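Local coordinates for peptide ABC transporter permease (Staphylococcus hominis, PDB 6EXS), which probably transports peptides, including a thioalcohol-conjugated peptide that is a precursor of body malodour, across the membrane as a POT family member of the major facilitator superfamily, at residues 34-39 and 61-66; 40-45 and 177-182; 4-9 and 205-210. All coordinates share one frame; numbering follows the deposited sequence.

Contact 1 of 3, residues 34-39 and 61-66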
loop_
_atom_site.group_PDB
_atom_site.type_symbol
_atom_site.label_atom_id
_atom_site.label_comp_id
_atom_site.label_asym_id
_atom_site.label_seq_id
_atom_site.Cartn_x
_atom_site.Cartn_y
_atom_site.Cartn_z
ATOM N N GLY A 34 3.313 -6.412 -10.223
ATOM C CA GLY A 34 3.103 -7.259 -11.387
ATOM C C GLY A 34 2.204 -8.430 -11.057
ATOM O O GLY A 34 1.249 -8.715 -11.788
ATOM N N MET A 35 2.501 -9.100 -9.927
ATOM C CA MET A 35 1.715 -10.210 -9.375
ATOM C C MET A 35 0.294 -9.685 -9.050
ATOM O O MET A 35 -0.687 -10.352 -9.388
ATOM C CB MET A 35 2.434 -10.747 -8.112
ATOM C CG MET A 35 1.670 -11.775 -7.300
ATOM S SD MET A 35 0.409 -11.078 -6.212
ATOM C CE MET A 35 1.449 -9.964 -5.084
ATOM N N ARG A 36 0.215 -8.482 -8.401
ATOM C CA ARG A 36 -1.020 -7.786 -8.011
ATOM C C ARG A 36 -1.928 -7.484 -9.215
ATOM O O ARG A 36 -3.138 -7.707 -9.151
ATOM C CB ARG A 36 -0.675 -6.476 -7.281
ATOM C CG ARG A 36 -1.117 -6.428 -5.830
ATOM C CD ARG A 36 -2.424 -5.673 -5.695
ATOM N NE ARG A 36 -2.254 -4.318 -5.160
ATOM C CZ ARG A 36 -2.166 -3.210 -5.892
ATOM N NH1 ARG A 36 -2.196 -3.275 -7.218
ATOM N NH2 ARG A 36 -2.048 -2.032 -5.303
ATOM N N ALA A 37 -1.335 -6.966 -10.313
ATOM C CA ALA A 37 -2.043 -6.615 -11.550
ATOM C C ALA A 37 -2.720 -7.834 -12.192
ATOM O O ALA A 37 -3.788 -7.698 -12.771
ATOM C CB ALA A 37 -1.076 -5.987 -12.544
ATOM N N MET A 38 -2.089 -9.021 -12.064
ATOM C CA MET A 38 -2.536 -10.309 -12.588
ATOM C C MET A 38 -3.484 -11.026 -11.649
ATOM O O MET A 38 -4.381 -11.716 -12.126
ATOM C CB MET A 38 -1.331 -11.234 -12.821
ATOM C CG MET A 38 -0.389 -10.779 -13.912
ATOM S SD MET A 38 0.821 -12.078 -14.278
ATOM C CE MET A 38 -0.046 -12.978 -15.482
ATOM N N LEU A 39 -3.251 -10.927 -10.322
ATOM C CA LEU A 39 -4.009 -11.655 -9.294
ATOM C C LEU A 39 -5.528 -11.525 -9.409
ATOM O O LEU A 39 -6.201 -12.550 -9.317
ATOM C CB LEU A 39 -3.546 -11.311 -7.865
ATOM C CG LEU A 39 -3.813 -12.394 -6.802
ATOM C CD1 LEU A 39 -2.901 -13.605 -6.986
ATOM C CD2 LEU A 39 -3.633 -11.833 -5.398
ATOM N N SER A 61 -12.943 -8.794 -2.730
ATOM C CA SER A 61 -12.733 -8.776 -1.276
ATOM C C SER A 61 -11.295 -9.206 -0.905
ATOM O O SER A 61 -10.637 -8.482 -0.149
ATOM C CB SER A 61 -13.761 -9.663 -0.575
ATOM O OG SER A 61 -13.532 -9.655 0.824
ATOM N N ILE A 62 -10.800 -10.348 -1.483
ATOM C CA ILE A 62 -9.438 -10.881 -1.289
ATOM C C ILE A 62 -8.357 -9.807 -1.580
ATOM O O ILE A 62 -7.467 -9.614 -0.756
ATOM C CB ILE A 62 -9.212 -12.205 -2.084
ATOM C CG1 ILE A 62 -10.051 -13.366 -1.477
ATOM C CG2 ILE A 62 -7.713 -12.579 -2.157
ATOM C CD1 ILE A 62 -10.378 -14.560 -2.404
ATOM N N MET A 63 -8.468 -9.093 -2.726
ATOM C CA MET A 63 -7.548 -8.020 -3.139
ATOM C C MET A 63 -7.344 -6.940 -2.051
ATOM O O MET A 63 -6.200 -6.582 -1.742
ATOM C CB MET A 63 -8.004 -7.377 -4.465
ATOM C CG MET A 63 -7.819 -8.278 -5.671
ATOM S SD MET A 63 -6.093 -8.675 -6.078
ATOM C CE MET A 63 -5.618 -7.192 -6.951
ATOM N N SER A 64 -8.461 -6.479 -1.438
ATOM C CA SER A 64 -8.482 -5.456 -0.399
ATOM C C SER A 64 -7.960 -5.959 0.939
ATOM O O SER A 64 -7.143 -5.287 1.556
ATOM C CB SER A 64 -9.884 -4.882 -0.257
ATOM O OG SER A 64 -10.180 -4.081 -1.385
ATOM N N VAL A 65 -8.414 -7.150 1.377
ATOM C CA VAL A 65 -8.002 -7.786 2.633
ATOM C C VAL A 65 -6.493 -8.085 2.584
ATOM O O VAL A 65 -5.776 -7.817 3.556
ATOM C CB VAL A 65 -8.891 -9.019 2.966
ATOM C CG1 VAL A 65 -8.338 -9.830 4.137
ATOM C CG2 VAL A 65 -10.331 -8.592 3.243
ATOM N N TYR A 66 -6.013 -8.558 1.424
ATOM C CA TYR A 66 -4.608 -8.844 1.149
ATOM C C TYR A 66 -3.775 -7.547 1.302
ATOM O O TYR A 66 -2.774 -7.557 2.017
ATOM C CB TYR A 66 -4.500 -9.439 -0.268
ATOM C CG TYR A 66 -3.160 -9.991 -0.704
ATOM C CD1 TYR A 66 -2.131 -10.207 0.215
ATOM C CD2 TYR A 66 -2.919 -10.303 -2.036
ATOM C CE1 TYR A 66 -0.895 -10.707 -0.191
ATOM C CE2 TYR A 66 -1.690 -10.813 -2.448
ATOM C CZ TYR A 66 -0.686 -11.018 -1.523
ATOM O OH TYR A 66 0.499 -11.554 -1.945
#
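Leu-39 and Tyr-66 make the apolar centre of this helix pair. Leu-39 CG lies anti to the backbone N (chi1 -155°), on the side of helix 56-72. Leu-39 CD2 meets the ring of Tyr-66 at its edge, near the ring plane, 3.7 Å from Tyr-66 CE2. The two side chains cross at about a right angle. Met-35 also reaches Tyr-66, tip to tip, with its chain bent at chi2 and chi3. Met-35 CE lies 3.6 Å from Tyr-66 OH and, oblique to the ring, 4.2 Å from Tyr-66 CE2. Met-63 supplies the other apolar packing. Met-63 SD lies 4.1 Å from Leu-39 CD2 and equally far from Leu-39 CB.

The segments belong to helices 16-44 and 56-72 of a major facilitator bundle. They run nearly antiparallel, at 154°, with axes 11.4 Å apart at closest approach. That wide spacing leaves long side chains to span the gap. Helix 110-137 packs against the pair through Leu-114, Met-118 and Ile-121. Phe-182 of helix 178-204 touches Met-35 and Leu-39.

Met-63 CE also packs against Arg-36, 3.4 Å from the backbone O of Arg-36. No hydrogen bond crosses the pair. The Arg-36 side chain has two conformers, so its own contacts are less certain. In one of them Arg-36 CD lies 3.8 Å from Met-63 CE. The side chain also touches the bound conjugated peptide, and NH2 forms a long, weak ion pair with Glu-303 OE1.

Contact 2 of 3, residues 40-45 and 177-182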
loop_
_atom_site.group_PDB
_atom_site.type_symbol
_atom_site.label_atom_id
_atom_site.label_comp_id
_atom_site.label_asym_id
_atom_site.label_seq_id
_atom_site.Cartn_x
_atom_site.Cartn_y
_atom_site.Cartn_z
ATOM N N ILE A 40 -6.065 -10.311 -9.634
ATOM C CA ILE A 40 -7.517 -10.104 -9.728
ATOM C C ILE A 40 -8.128 -10.917 -10.882
ATOM O O ILE A 40 -9.112 -11.615 -10.656
ATOM C CB ILE A 40 -7.935 -8.592 -9.742
ATOM C CG1 ILE A 40 -9.489 -8.411 -9.731
ATOM C CG2 ILE A 40 -7.268 -7.772 -10.878
ATOM C CD1 ILE A 40 -10.232 -8.843 -8.467
ATOM N N PHE A 41 -7.512 -10.889 -12.077
ATOM C CA PHE A 41 -7.988 -11.629 -13.248
ATOM C C PHE A 41 -7.792 -13.124 -13.094
ATOM O O PHE A 41 -8.717 -13.879 -13.381
ATOM C CB PHE A 41 -7.363 -11.092 -14.535
ATOM C CG PHE A 41 -7.538 -9.600 -14.630
ATOM C CD1 PHE A 41 -8.802 -9.041 -14.777
ATOM C CD2 PHE A 41 -6.448 -8.747 -14.482
ATOM C CE1 PHE A 41 -8.969 -7.660 -14.799
ATOM C CE2 PHE A 41 -6.615 -7.368 -14.528
ATOM C CZ PHE A 41 -7.874 -6.831 -14.662
ATOM N N TYR A 42 -6.625 -13.546 -12.570
ATOM C CA TYR A 42 -6.319 -14.949 -12.301
ATOM C C TYR A 42 -7.376 -15.578 -11.369
ATOM O O TYR A 42 -7.779 -16.708 -11.599
ATOM C CB TYR A 42 -4.924 -15.067 -11.678
ATOM C CG TYR A 42 -4.545 -16.467 -11.253
ATOM C CD1 TYR A 42 -4.527 -17.516 -12.173
ATOM C CD2 TYR A 42 -4.151 -16.738 -9.946
ATOM C CE1 TYR A 42 -4.134 -18.799 -11.799
ATOM C CE2 TYR A 42 -3.750 -18.019 -9.560
ATOM C CZ TYR A 42 -3.746 -19.048 -10.492
ATOM O OH TYR A 42 -3.355 -20.315 -10.127
ATOM N N MET A 43 -7.845 -14.833 -10.346
ATOM C CA MET A 43 -8.865 -15.307 -9.409
ATOM C C MET A 43 -10.276 -15.474 -10.014
ATOM O O MET A 43 -10.851 -16.560 -9.878
ATOM C CB MET A 43 -8.918 -14.414 -8.164
ATOM C CG MET A 43 -7.711 -14.571 -7.276
ATOM S SD MET A 43 -7.916 -13.756 -5.691
ATOM C CE MET A 43 -7.643 -12.065 -6.141
ATOM N N TYR A 44 -10.855 -14.414 -10.641
ATOM C CA TYR A 44 -12.232 -14.516 -11.129
ATOM C C TYR A 44 -12.364 -15.053 -12.563
ATOM O O TYR A 44 -13.479 -15.447 -12.939
ATOM C CB TYR A 44 -13.033 -13.211 -10.938
ATOM C CG TYR A 44 -12.903 -12.172 -12.029
ATOM C CD1 TYR A 44 -11.859 -11.258 -12.024
ATOM C CD2 TYR A 44 -13.887 -12.032 -13.007
ATOM C CE1 TYR A 44 -11.748 -10.279 -13.006
ATOM C CE2 TYR A 44 -13.801 -11.038 -13.981
ATOM C CZ TYR A 44 -12.722 -10.169 -13.981
ATOM O OH TYR A 44 -12.600 -9.190 -14.936
ATOM N N PHE A 45 -11.259 -15.132 -13.344
ATOM C CA PHE A 45 -11.356 -15.721 -14.687
ATOM C C PHE A 45 -11.709 -17.211 -14.533
ATOM O O PHE A 45 -11.273 -17.846 -13.565
ATOM C CB PHE A 45 -10.070 -15.541 -15.523
ATOM C CG PHE A 45 -9.837 -14.209 -16.225
ATOM C CD1 PHE A 45 -10.602 -13.087 -15.908
ATOM C CD2 PHE A 45 -8.828 -14.071 -17.178
ATOM C CE1 PHE A 45 -10.372 -11.858 -16.546
ATOM C CE2 PHE A 45 -8.607 -12.846 -17.823
ATOM C CZ PHE A 45 -9.384 -11.752 -17.507
ATOM N N ASN A 177 -1.301 -17.323 -19.521
ATOM C CA ASN A 177 -0.184 -18.021 -18.895
ATOM C C ASN A 177 0.096 -17.323 -17.572
ATOM O O ASN A 177 1.029 -16.532 -17.462
ATOM C CB ASN A 177 1.043 -18.029 -19.830
ATOM C CG ASN A 177 2.223 -18.862 -19.375
ATOM O OD1 ASN A 177 3.321 -18.740 -19.916
ATOM N ND2 ASN A 177 2.053 -19.719 -18.377
ATOM N N PHE A 178 -0.757 -17.574 -16.580
ATOM C CA PHE A 178 -0.633 -16.955 -15.260
ATOM C C PHE A 178 0.585 -17.477 -14.525
ATOM O O PHE A 178 1.407 -16.663 -14.088
ATOM C CB PHE A 178 -1.932 -17.093 -14.449
ATOM C CG PHE A 178 -3.106 -16.350 -15.059
ATOM C CD1 PHE A 178 -3.187 -14.958 -14.991
ATOM C CD2 PHE A 178 -4.121 -17.039 -15.721
ATOM C CE1 PHE A 178 -4.268 -14.274 -15.563
ATOM C CE2 PHE A 178 -5.200 -16.351 -16.298
ATOM C CZ PHE A 178 -5.263 -14.976 -16.217
ATOM N N HIS A 179 0.769 -18.822 -14.485
ATOM C CA HIS A 179 1.935 -19.453 -13.851
ATOM C C HIS A 179 3.281 -18.936 -14.407
ATOM O O HIS A 179 4.229 -18.768 -13.636
ATOM C CB HIS A 179 1.862 -20.978 -13.914
ATOM C CG HIS A 179 0.723 -21.555 -13.139
ATOM N ND1 HIS A 179 0.342 -21.034 -11.915
ATOM C CD2 HIS A 179 -0.070 -22.609 -13.431
ATOM C CE1 HIS A 179 -0.675 -21.774 -11.514
ATOM N NE2 HIS A 179 -0.952 -22.740 -12.389
ATOM N N GLY A 180 3.322 -18.660 -15.716
ATOM C CA GLY A 180 4.482 -18.109 -16.404
ATOM C C GLY A 180 4.747 -16.668 -16.014
ATOM O O GLY A 180 5.907 -16.265 -15.886
ATOM N N GLY A 181 3.668 -15.900 -15.825
ATOM C CA GLY A 181 3.738 -14.502 -15.415
ATOM C C GLY A 181 4.189 -14.348 -13.971
ATOM O O GLY A 181 5.021 -13.490 -13.665
ATOM N N PHE A 182 3.646 -15.207 -13.075
ATOM C CA PHE A 182 3.982 -15.246 -11.651
ATOM C C PHE A 182 5.405 -15.759 -11.450
ATOM O O PHE A 182 6.031 -15.414 -10.454
ATOM C CB PHE A 182 2.978 -16.112 -10.857
ATOM C CG PHE A 182 1.553 -15.603 -10.766
ATOM C CD1 PHE A 182 1.285 -14.299 -10.354
ATOM C CD2 PHE A 182 0.480 -16.437 -11.055
ATOM C CE1 PHE A 182 -0.032 -13.829 -10.266
ATOM C CE2 PHE A 182 -0.836 -15.963 -10.975
ATOM C CZ PHE A 182 -1.083 -14.667 -10.560
#
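Tyr-42 CG is anti to the backbone N (chi1 175°), and Phe-178 CG is anti to its carbonyl carbon (chi1 -65°). These torsions start the two side chains toward a meeting between the helices. Tyr-42 CD1 lies 3.4 Å from Phe-178 CG and 3.5 Å from Phe-178 CB. The two rings are tilted against each other, with centroids 5.2 Å apart. The backbone of Tyr-42 adds to the grip. Its CA sits over the face of the Phe-178 ring, 4.0 Å from the centroid, in a CH-pi contact.

Phe-182 meets Tyr-42 edge-to-face. The edge of Phe-182 is directed at one face of the tyrosine, with the planes at 71° and the centroids 5.1 Å apart. Phe-182 CE2 lies toward the rim of that face and comes within 3.6 Å of Tyr-42 CD2. Phe-45, the first residue beyond the helix, places CD2 near the plane of the Phe-178 ring, 3.8 Å from Phe-178 CZ.

The phenol end of Tyr-42 meets a different residue. Tyr-42 OH lies 3.4 Å from His-179 CE1. The imidazole is held from elsewhere, by a hydrogen bond between ND1 and the backbone O of Leu-105.

The backbone of Tyr-42 is also hydrogen-bonded to Leu-52, in the loop that leads to helix 56-72. Tyr-42, Phe-178 and Phe-182 form an aromatic cluster. It joins the C-terminal end of helix 16-44 to the start of helix 178-204, a near-antiparallel helix pair of the major facilitator fold.

Contact 3 of 3, residues 4-9 and 205-210. Unlike the reference sequence in segment 205-210: Ala-210 (reference Lys).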
loop_
_atom_site.group_PDB
_atom_site.type_symbol
_atom_site.label_atom_id
_atom_site.label_comp_id
_atom_site.label_asym_id
_atom_site.label_seq_id
_atom_site.Cartn_x
_atom_site.Cartn_y
_atom_site.Cartn_z
ATOM N N GLN A 4 30.907 5.727 9.815
ATOM C CA GLN A 4 32.331 5.449 9.583
ATOM C C GLN A 4 32.530 4.244 8.653
ATOM O O GLN A 4 33.480 4.223 7.864
ATOM C CB GLN A 4 33.066 5.210 10.915
ATOM C CG GLN A 4 33.319 6.473 11.730
ATOM C CD GLN A 4 34.184 6.190 12.935
ATOM O OE1 GLN A 4 35.416 6.242 12.872
ATOM N NE2 GLN A 4 33.564 5.877 14.063
ATOM N N SER A 5 31.631 3.252 8.749
ATOM C CA SER A 5 31.667 2.010 7.978
ATOM C C SER A 5 30.989 2.083 6.590
ATOM O O SER A 5 30.971 1.075 5.875
ATOM C CB SER A 5 31.045 0.885 8.803
ATOM O OG SER A 5 29.677 1.137 9.083
ATOM N N ILE A 6 30.415 3.250 6.208
ATOM C CA ILE A 6 29.667 3.359 4.946
ATOM C C ILE A 6 30.095 4.518 4.029
ATOM O O ILE A 6 30.296 5.639 4.514
ATOM C CB ILE A 6 28.123 3.401 5.194
ATOM C CG1 ILE A 6 27.674 4.629 6.031
ATOM C CG2 ILE A 6 27.653 2.111 5.827
ATOM C CD1 ILE A 6 26.187 4.835 6.135
ATOM N N PRO A 7 30.150 4.274 2.686
ATOM C CA PRO A 7 30.467 5.370 1.751
ATOM C C PRO A 7 29.362 6.431 1.774
ATOM O O PRO A 7 28.187 6.084 1.844
ATOM C CB PRO A 7 30.587 4.668 0.391
ATOM C CG PRO A 7 29.845 3.413 0.535
ATOM C CD PRO A 7 29.934 3.001 1.968
ATOM N N GLN A 8 29.756 7.719 1.807
ATOM C CA GLN A 8 28.820 8.842 1.916
ATOM C C GLN A 8 28.393 9.437 0.572
ATOM O O GLN A 8 27.527 10.312 0.541
ATOM C CB GLN A 8 29.366 9.920 2.868
ATOM C CG GLN A 8 29.092 9.606 4.351
ATOM C CD GLN A 8 27.618 9.427 4.677
ATOM O OE1 GLN A 8 26.781 10.312 4.439
ATOM N NE2 GLN A 8 27.268 8.255 5.194
ATOM N N LYS A 9 28.975 8.941 -0.530
ATOM C CA LYS A 9 28.632 9.321 -1.900
ATOM C C LYS A 9 28.579 8.021 -2.748
ATOM O O LYS A 9 28.681 6.923 -2.186
ATOM C CB LYS A 9 29.651 10.345 -2.455
ATOM C CG LYS A 9 29.606 11.733 -1.798
ATOM C CD LYS A 9 28.474 12.633 -2.313
ATOM C CE LYS A 9 28.586 14.046 -1.789
ATOM N NZ LYS A 9 27.722 14.991 -2.547
ATOM N N GLY A 205 27.446 -1.440 5.652
ATOM C CA GLY A 205 28.257 -1.673 6.839
ATOM C C GLY A 205 27.517 -2.220 8.041
ATOM O O GLY A 205 26.814 -3.231 7.941
ATOM N N SER A 206 27.670 -1.531 9.178
ATOM C CA SER A 206 27.075 -1.881 10.469
ATOM C C SER A 206 25.615 -1.449 10.648
ATOM O O SER A 206 24.974 -1.895 11.601
ATOM C CB SER A 206 27.916 -1.296 11.597
ATOM O OG SER A 206 27.963 0.117 11.490
ATOM N N VAL A 207 25.104 -0.563 9.759
ATOM C CA VAL A 207 23.744 -0.017 9.797
ATOM C C VAL A 207 22.676 -1.126 9.841
ATOM O O VAL A 207 22.519 -1.873 8.875
ATOM C CB VAL A 207 23.481 0.990 8.642
ATOM C CG1 VAL A 207 22.026 1.450 8.623
ATOM C CG2 VAL A 207 24.417 2.187 8.718
ATOM N N GLY A 208 21.978 -1.204 10.974
ATOM C CA GLY A 208 20.881 -2.131 11.226
ATOM C C GLY A 208 21.252 -3.583 11.432
ATOM O O GLY A 208 20.407 -4.460 11.225
ATOM N N MET A 209 22.495 -3.856 11.857
ATOM C CA MET A 209 22.976 -5.228 12.075
ATOM C C MET A 209 22.537 -5.837 13.410
ATOM O O MET A 209 22.744 -7.034 13.640
ATOM C CB MET A 209 24.507 -5.294 11.926
ATOM C CG MET A 209 24.997 -5.053 10.503
ATOM S SD MET A 209 24.716 -6.443 9.386
ATOM C CE MET A 209 26.013 -7.551 9.954
ATOM N N ALA A 210 21.946 -5.015 14.297
ATOM C CA ALA A 210 21.518 -5.433 15.634
ATOM C C ALA A 210 20.221 -4.713 16.037
ATOM O O ALA A 210 19.997 -3.600 15.560
ATOM C CB ALA A 210 22.631 -5.127 16.647
#
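Ser-5 OG is the polar atom at the centre of this contact. It shares a hydrogen bond with Ser-206 OG over 3.1 Å, and either hydroxyl could be the donor. Ser-206 is the first residue of a type II beta turn just after helix 178-204. A weak second bond joins Ser-5 OG to the backbone O of Thr-2. The backbone N of Ser-206 is also close to Ser-5 OG, at 3.3 Å. Both serines hold OG between the backbone N and the carbonyl carbon (chi1 63° for Ser-5).

The turn ends at Met-209 and is closed by a 3.2 Å hydrogen bond from Met-209 N to Ser-206 O. The segment 4-9 is an irregular stretch before strand 10-11. The contact therefore ties the N-terminal tail to the exit of helix 178-204. In the major facilitator fold this is expected to be the cytoplasmic side. Arg-88 NH1, from helix 74-106, is hydrogen-bonded to the backbone O of Gly-205 and of Val-207, just before and within the turn.

Gly-205 leaves the helix with a positive phi of 50°. Ser-5 OG lies 3.9 Å from Gly-205 CA, and Ile-6 CG2 lies 3.6 Å from Gly-205 N. Ile-6 sends its other branch to Val-207. The two side chains cross at about a right angle, with Ile-6 CD1 4.1 Å from Val-207 CG2.

Contacts 1 and 2 are neighbours on helix 16-44, with centres 11 Å apart. They touch directly: Met-63 SD lies 3.7 Å from Met-43 CE, and Phe-182 CE1 lies 3.6 Å from Met-35 O. Contact 1 borders the ligand site, since the Arg-36 side chain and the bound conjugated peptide have their nearest atoms about 3 Å apart. Contact 2 is farther out, with the nearest atoms of the Phe-41 side chain and that ligand about 10 Å apart. Contact 3 stands apart, about 36 Å from contact 1 and 41 Å from contact 2 between centres. Helix 178-204 connects contacts 2 and 3, since one lies at its start and the other just past its end.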